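Local coordinates for 3-hydroxyisobutyryl-CoA hydrolase (Mycobacterium thermoresistibile, PDB 4HDT), which probably hydrolyses 3-hydroxyisobutyryl-CoA to 3-hydroxyisobutyrate and free CoA as a member of the crotonase-like superfamily, and binds zinc ions, at residues P141-G153 against V295-I309. Sequence-based numbering, arbitrary orientation.
Sequences PEVGIGFIPDVGG and VSCASLKSHDLVEGI
Ile145, Gly146, Phe147 and Ile148 pack against Leu305, Gly308, Ser296 and Val295 in a buried packing of a loop against two successive helices and the turn joining them, linking the connection between strand 137-139 and helix 153-158 of the crotonase-like fold to the junction of helices 285-299 and 303-313. It illustrates how a loop can dock on helices without one direct hydrogen bond: apolar groups fit together and water joins the polar ones. The nearest CA atoms are those of Ile145 and Gly308, 3.8 Å apart. There Ile145 O receives CA-H...O contacts from Gly308 CA and Leu305 CA, each at 3.6 Å, while Ile145 CD1 reaches Ile309 CG1. Gly146 and Gly308, having no side chains, let the backbones come this close.

Phe147 carries its ring toward the C-terminal part of helix 285-299, at Ser296 and Ser299, with CG anti to the backbone N (chi1 -167°). Its CB lies 3.8 Å from Leu305 CD1, the two side chains running side by side, and its CE1 edge meets Ser299 OG in the ring plane at 3.4 Å. That hydroxyl is already committed, donating to Ser296 O. Trp91 of helix 85-103 also meets the ring, their planes nearly parallel. Farther along, Ile148 crosses Val295 at about a right angle, four of its carbons gathered round Val295 CG1.

Three waters bridge the segments. One donates to Gly144 O and Gly308 O; another donates to Gly146 O and to Ser302 OG, the N-cap hydroxyl that accepts from Leu305 N. The third donates to Ile148 O and hydrogen-bonds with Ser296 OG, which also pairs with Tyr95 OH. Three loop carbonyls, of Gly144, Gly146 and Ile148, are thus hydrated by bridging waters, and the direct contact rests on close packing, apolar contacts and weak CA-H...O contacts.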
loop_
_atom_site.group_PDB
_atom_site.type_symbol
_atom_site.label_atom_id
_atom_site.label_comp_id
_atom_site.label_asym_id
_atom_site.label_seq_id
_atom_site.Cartn_x
_atom_site.Cartn_y
_atom_site.Cartn_z
ATOM N N PRO A 141 3.902 -2.561 5.303
ATOM C CA PRO A 141 4.509 -3.347 6.390
ATOM C C PRO A 141 4.311 -4.871 6.318
ATOM O O PRO A 141 4.560 -5.596 7.313
ATOM C CB PRO A 141 3.749 -2.794 7.579
ATOM C CG PRO A 141 2.380 -2.679 7.046
ATOM C CD PRO A 141 2.532 -2.154 5.651
ATOM N N GLU A 142 3.956 -5.334 5.130
ATOM C CA GLU A 142 3.526 -6.704 4.884
ATOM C C GLU A 142 4.527 -7.755 5.366
ATOM O O GLU A 142 4.171 -8.785 5.893
ATOM C CB GLU A 142 3.224 -6.870 3.392
ATOM C CG GLU A 142 1.900 -6.202 2.977
ATOM C CD GLU A 142 1.953 -4.717 2.705
ATOM O OE1 GLU A 142 3.042 -4.093 2.767
ATOM O OE2 GLU A 142 0.885 -4.145 2.292
ATOM N N VAL A 143 5.826 -7.517 5.179
ATOM C CA VAL A 143 6.809 -8.539 5.573
ATOM C C VAL A 143 6.823 -8.852 7.072
ATOM O O VAL A 143 7.304 -9.899 7.488
ATOM C CB VAL A 143 8.230 -8.150 5.127
ATOM C CG1 VAL A 143 8.353 -8.158 3.615
ATOM C CG2 VAL A 143 8.707 -6.791 5.681
ATOM N N GLY A 144 6.296 -7.934 7.869
ATOM C CA GLY A 144 6.145 -8.135 9.280
ATOM C C GLY A 144 5.067 -9.134 9.675
ATOM O O GLY A 144 5.036 -9.583 10.859
ATOM N N ILE A 145 4.189 -9.462 8.731
ATOM C CA ILE A 145 3.179 -10.519 8.980
ATOM C C ILE A 145 3.366 -11.685 8.011
ATOM O O ILE A 145 2.430 -12.474 7.771
ATOM C CB ILE A 145 1.720 -9.977 8.946
ATOM C CG1 ILE A 145 1.379 -9.242 7.636
ATOM C CG2 ILE A 145 1.453 -9.087 10.164
ATOM C CD1 ILE A 145 -0.114 -9.172 7.323
ATOM N N GLY A 146 4.546 -11.826 7.423
ATOM C CA GLY A 146 4.775 -12.932 6.513
ATOM C C GLY A 146 4.110 -12.807 5.164
ATOM O O GLY A 146 3.928 -13.827 4.482
ATOM N N PHE A 147 3.802 -11.577 4.776
ATOM C CA PHE A 147 3.087 -11.266 3.527
ATOM C C PHE A 147 3.993 -10.393 2.685
ATOM O O PHE A 147 5.136 -10.019 3.115
ATOM C CB PHE A 147 1.720 -10.625 3.878
ATOM C CG PHE A 147 0.731 -10.513 2.743
ATOM C CD1 PHE A 147 0.298 -11.610 2.033
ATOM C CD2 PHE A 147 0.133 -9.288 2.475
ATOM C CE1 PHE A 147 -0.683 -11.468 1.051
ATOM C CE2 PHE A 147 -0.859 -9.137 1.516
ATOM C CZ PHE A 147 -1.224 -10.213 0.755
ATOM N N ILE A 148 3.550 -10.073 1.469
ATOM C CA ILE A 148 4.329 -9.311 0.493
ATOM C C ILE A 148 3.480 -8.115 0.086
ATOM O O ILE A 148 2.274 -8.287 -0.142
ATOM C CB ILE A 148 4.718 -10.191 -0.714
ATOM C CG1 ILE A 148 5.608 -11.394 -0.294
ATOM C CG2 ILE A 148 5.395 -9.374 -1.800
ATOM C CD1 ILE A 148 4.889 -12.625 0.180
ATOM N N PRO A 149 4.082 -6.910 -0.058
ATOM C CA PRO A 149 3.310 -5.740 -0.475
ATOM C C PRO A 149 2.475 -6.025 -1.714
ATOM O O PRO A 149 3.007 -6.529 -2.726
ATOM C CB PRO A 149 4.374 -4.672 -0.750
ATOM C CG PRO A 149 5.493 -5.053 0.196
ATOM C CD PRO A 149 5.481 -6.557 0.273
ATOM N N ASP A 150 1.209 -5.724 -1.611
ATOM C CA ASP A 150 0.252 -5.932 -2.705
ATOM C C ASP A 150 -0.451 -4.642 -3.032
ATOM O O ASP A 150 0.104 -3.603 -2.915
ATOM C CB ASP A 150 -0.702 -7.090 -2.315
ATOM C CG ASP A 150 -1.616 -6.789 -1.123
ATOM O OD1 ASP A 150 -1.282 -5.864 -0.307
ATOM O OD2 ASP A 150 -2.686 -7.509 -1.029
ATOM N N VAL A 151 -1.683 -4.732 -3.500
ATOM C CA VAL A 151 -2.527 -3.610 -3.886
ATOM C C VAL A 151 -1.836 -2.593 -4.819
ATOM O O VAL A 151 -2.155 -1.421 -4.813
ATOM C CB VAL A 151 -3.235 -2.964 -2.658
ATOM C CG1 VAL A 151 -4.130 -3.997 -1.952
ATOM C CG2 VAL A 151 -2.259 -2.350 -1.677
ATOM N N GLY A 152 -0.971 -3.118 -5.686
ATOM C CA GLY A 152 -0.228 -2.298 -6.603
ATOM C C GLY A 152 0.923 -1.606 -5.944
ATOM O O GLY A 152 1.552 -0.757 -6.578
ATOM N N GLY A 153 1.254 -1.981 -4.720
ATOM C CA GLY A 153 2.391 -1.417 -4.028
ATOM C C GLY A 153 3.715 -1.725 -4.708
ATOM O O GLY A 153 4.626 -0.928 -4.657
ATOM N N VAL A 295 1.357 -14.069 -6.050
ATOM C CA VAL A 295 2.137 -14.050 -4.811
ATOM C C VAL A 295 1.229 -14.145 -3.584
ATOM O O VAL A 295 1.501 -14.945 -2.668
ATOM C CB VAL A 295 3.052 -12.818 -4.761
ATOM C CG1 VAL A 295 3.717 -12.602 -3.410
ATOM C CG2 VAL A 295 4.130 -12.907 -5.867
ATOM N N SER A 296 0.154 -13.356 -3.566
ATOM C CA SER A 296 -0.796 -13.391 -2.439
ATOM C C SER A 296 -1.443 -14.770 -2.301
ATOM O O SER A 296 -1.521 -15.303 -1.218
ATOM C CB SER A 296 -1.848 -12.294 -2.556
ATOM O OG SER A 296 -1.238 -10.993 -2.558
ATOM N N CYS A 297 -1.892 -15.327 -3.423
ATOM C CA CYS A 297 -2.468 -16.667 -3.442
ATOM C C CYS A 297 -1.500 -17.700 -2.885
ATOM O O CYS A 297 -1.903 -18.576 -2.097
ATOM C CB CYS A 297 -2.869 -17.039 -4.847
ATOM S SG CYS A 297 -4.404 -16.253 -5.418
ATOM N N ALA A 298 -0.238 -17.628 -3.310
ATOM C CA ALA A 298 0.787 -18.544 -2.798
ATOM C C ALA A 298 0.979 -18.372 -1.278
ATOM O O ALA A 298 1.090 -19.389 -0.543
ATOM C CB ALA A 298 2.098 -18.345 -3.552
ATOM N N SER A 299 0.977 -17.125 -0.817
ATOM C CA SER A 299 1.167 -16.841 0.601
ATOM C C SER A 299 0.058 -17.491 1.469
ATOM O O SER A 299 0.296 -17.837 2.632
ATOM C CB SER A 299 1.232 -15.350 0.864
ATOM O OG SER A 299 -0.079 -14.849 0.936
ATOM N N LEU A 300 -1.135 -17.672 0.918
ATOM C CA LEU A 300 -2.184 -18.343 1.696
ATOM C C LEU A 300 -1.822 -19.761 2.135
ATOM O O LEU A 300 -2.376 -20.277 3.109
ATOM C CB LEU A 300 -3.505 -18.399 0.923
ATOM C CG LEU A 300 -4.293 -17.137 0.793
ATOM C CD1 LEU A 300 -5.484 -17.455 -0.132
ATOM C CD2 LEU A 300 -4.768 -16.639 2.174
ATOM N N LYS A 301 -0.968 -20.437 1.380
ATOM C CA LYS A 301 -0.519 -21.794 1.682
ATOM C C LYS A 301 0.696 -21.813 2.621
ATOM O O LYS A 301 1.145 -22.867 3.049
ATOM C CB LYS A 301 -0.192 -22.560 0.381
ATOM N N SER A 302 1.211 -20.638 2.966
ATOM C CA SER A 302 2.437 -20.552 3.776
ATOM C C SER A 302 2.226 -20.632 5.291
ATOM O O SER A 302 1.237 -20.151 5.822
ATOM C CB SER A 302 3.179 -19.256 3.432
ATOM O OG SER A 302 2.551 -18.073 3.966
ATOM N N HIS A 303 3.235 -21.166 5.973
ATOM C CA HIS A 303 3.330 -21.097 7.416
ATOM C C HIS A 303 3.393 -19.643 7.884
ATOM O O HIS A 303 2.747 -19.270 8.841
ATOM C CB HIS A 303 4.590 -21.841 7.870
ATOM C CG HIS A 303 4.946 -21.622 9.313
ATOM N ND1 HIS A 303 5.630 -20.512 9.755
ATOM C CD2 HIS A 303 4.727 -22.393 10.404
ATOM C CE1 HIS A 303 5.821 -20.613 11.060
ATOM N NE2 HIS A 303 5.275 -21.740 11.478
ATOM N N ASP A 304 4.208 -18.819 7.225
ATOM C CA ASP A 304 4.485 -17.519 7.799
ATOM C C ASP A 304 3.323 -16.534 7.757
ATOM O O ASP A 304 3.227 -15.667 8.594
ATOM C CB ASP A 304 5.731 -16.887 7.176
ATOM C CG ASP A 304 7.027 -17.438 7.759
ATOM O OD1 ASP A 304 6.975 -18.419 8.551
ATOM O OD2 ASP A 304 8.102 -16.884 7.439
ATOM N N LEU A 305 2.445 -16.621 6.761
ATOM C CA LEU A 305 1.299 -15.722 6.747
ATOM C C LEU A 305 0.435 -15.922 7.997
ATOM O O LEU A 305 0.085 -14.965 8.686
ATOM C CB LEU A 305 0.463 -15.893 5.481
ATOM C CG LEU A 305 -0.712 -14.924 5.393
ATOM C CD1 LEU A 305 -0.284 -13.471 5.359
ATOM C CD2 LEU A 305 -1.604 -15.285 4.221
ATOM N N VAL A 306 0.135 -17.169 8.333
ATOM C CA VAL A 306 -0.695 -17.469 9.505
ATOM C C VAL A 306 0.025 -17.088 10.806
ATOM O O VAL A 306 -0.545 -16.437 11.691
ATOM C CB VAL A 306 -1.122 -18.956 9.460
ATOM C CG1 VAL A 306 -1.769 -19.394 10.766
ATOM C CG2 VAL A 306 -2.044 -19.175 8.270
ATOM N N GLU A 307 1.288 -17.484 10.907
ATOM C CA GLU A 307 2.105 -17.205 12.071
ATOM C C GLU A 307 2.259 -15.696 12.246
ATOM O O GLU A 307 2.174 -15.175 13.371
ATOM C CB GLU A 307 3.453 -17.911 11.927
ATOM C CG GLU A 307 4.464 -17.600 13.025
ATOM C CD GLU A 307 4.075 -18.024 14.416
ATOM O OE1 GLU A 307 3.025 -18.639 14.639
ATOM O OE2 GLU A 307 4.852 -17.762 15.342
ATOM N N GLY A 308 2.545 -14.996 11.135
ATOM C CA GLY A 308 2.722 -13.547 11.175
ATOM C C GLY A 308 1.493 -12.802 11.653
ATOM O O GLY A 308 1.556 -11.957 12.552
ATOM N N ILE A 309 0.342 -13.128 11.101
ATOM C CA ILE A 309 -0.862 -12.449 11.511
ATOM C C ILE A 309 -1.217 -12.865 12.933
ATOM O O ILE A 309 -1.656 -12.037 13.726
ATOM C CB ILE A 309 -2.022 -12.751 10.573
ATOM C CG1 ILE A 309 -1.773 -12.178 9.160
ATOM C CG2 ILE A 309 -3.341 -12.247 11.157
ATOM C CD1 ILE A 309 -2.783 -12.633 8.140
HETATM O O HOH W 1 3.903 -10.635 13.166
HETATM O O HOH W 2 4.280 -16.099 3.022
HETATM O O HOH W 3 1.333 -10.435 -1.739
#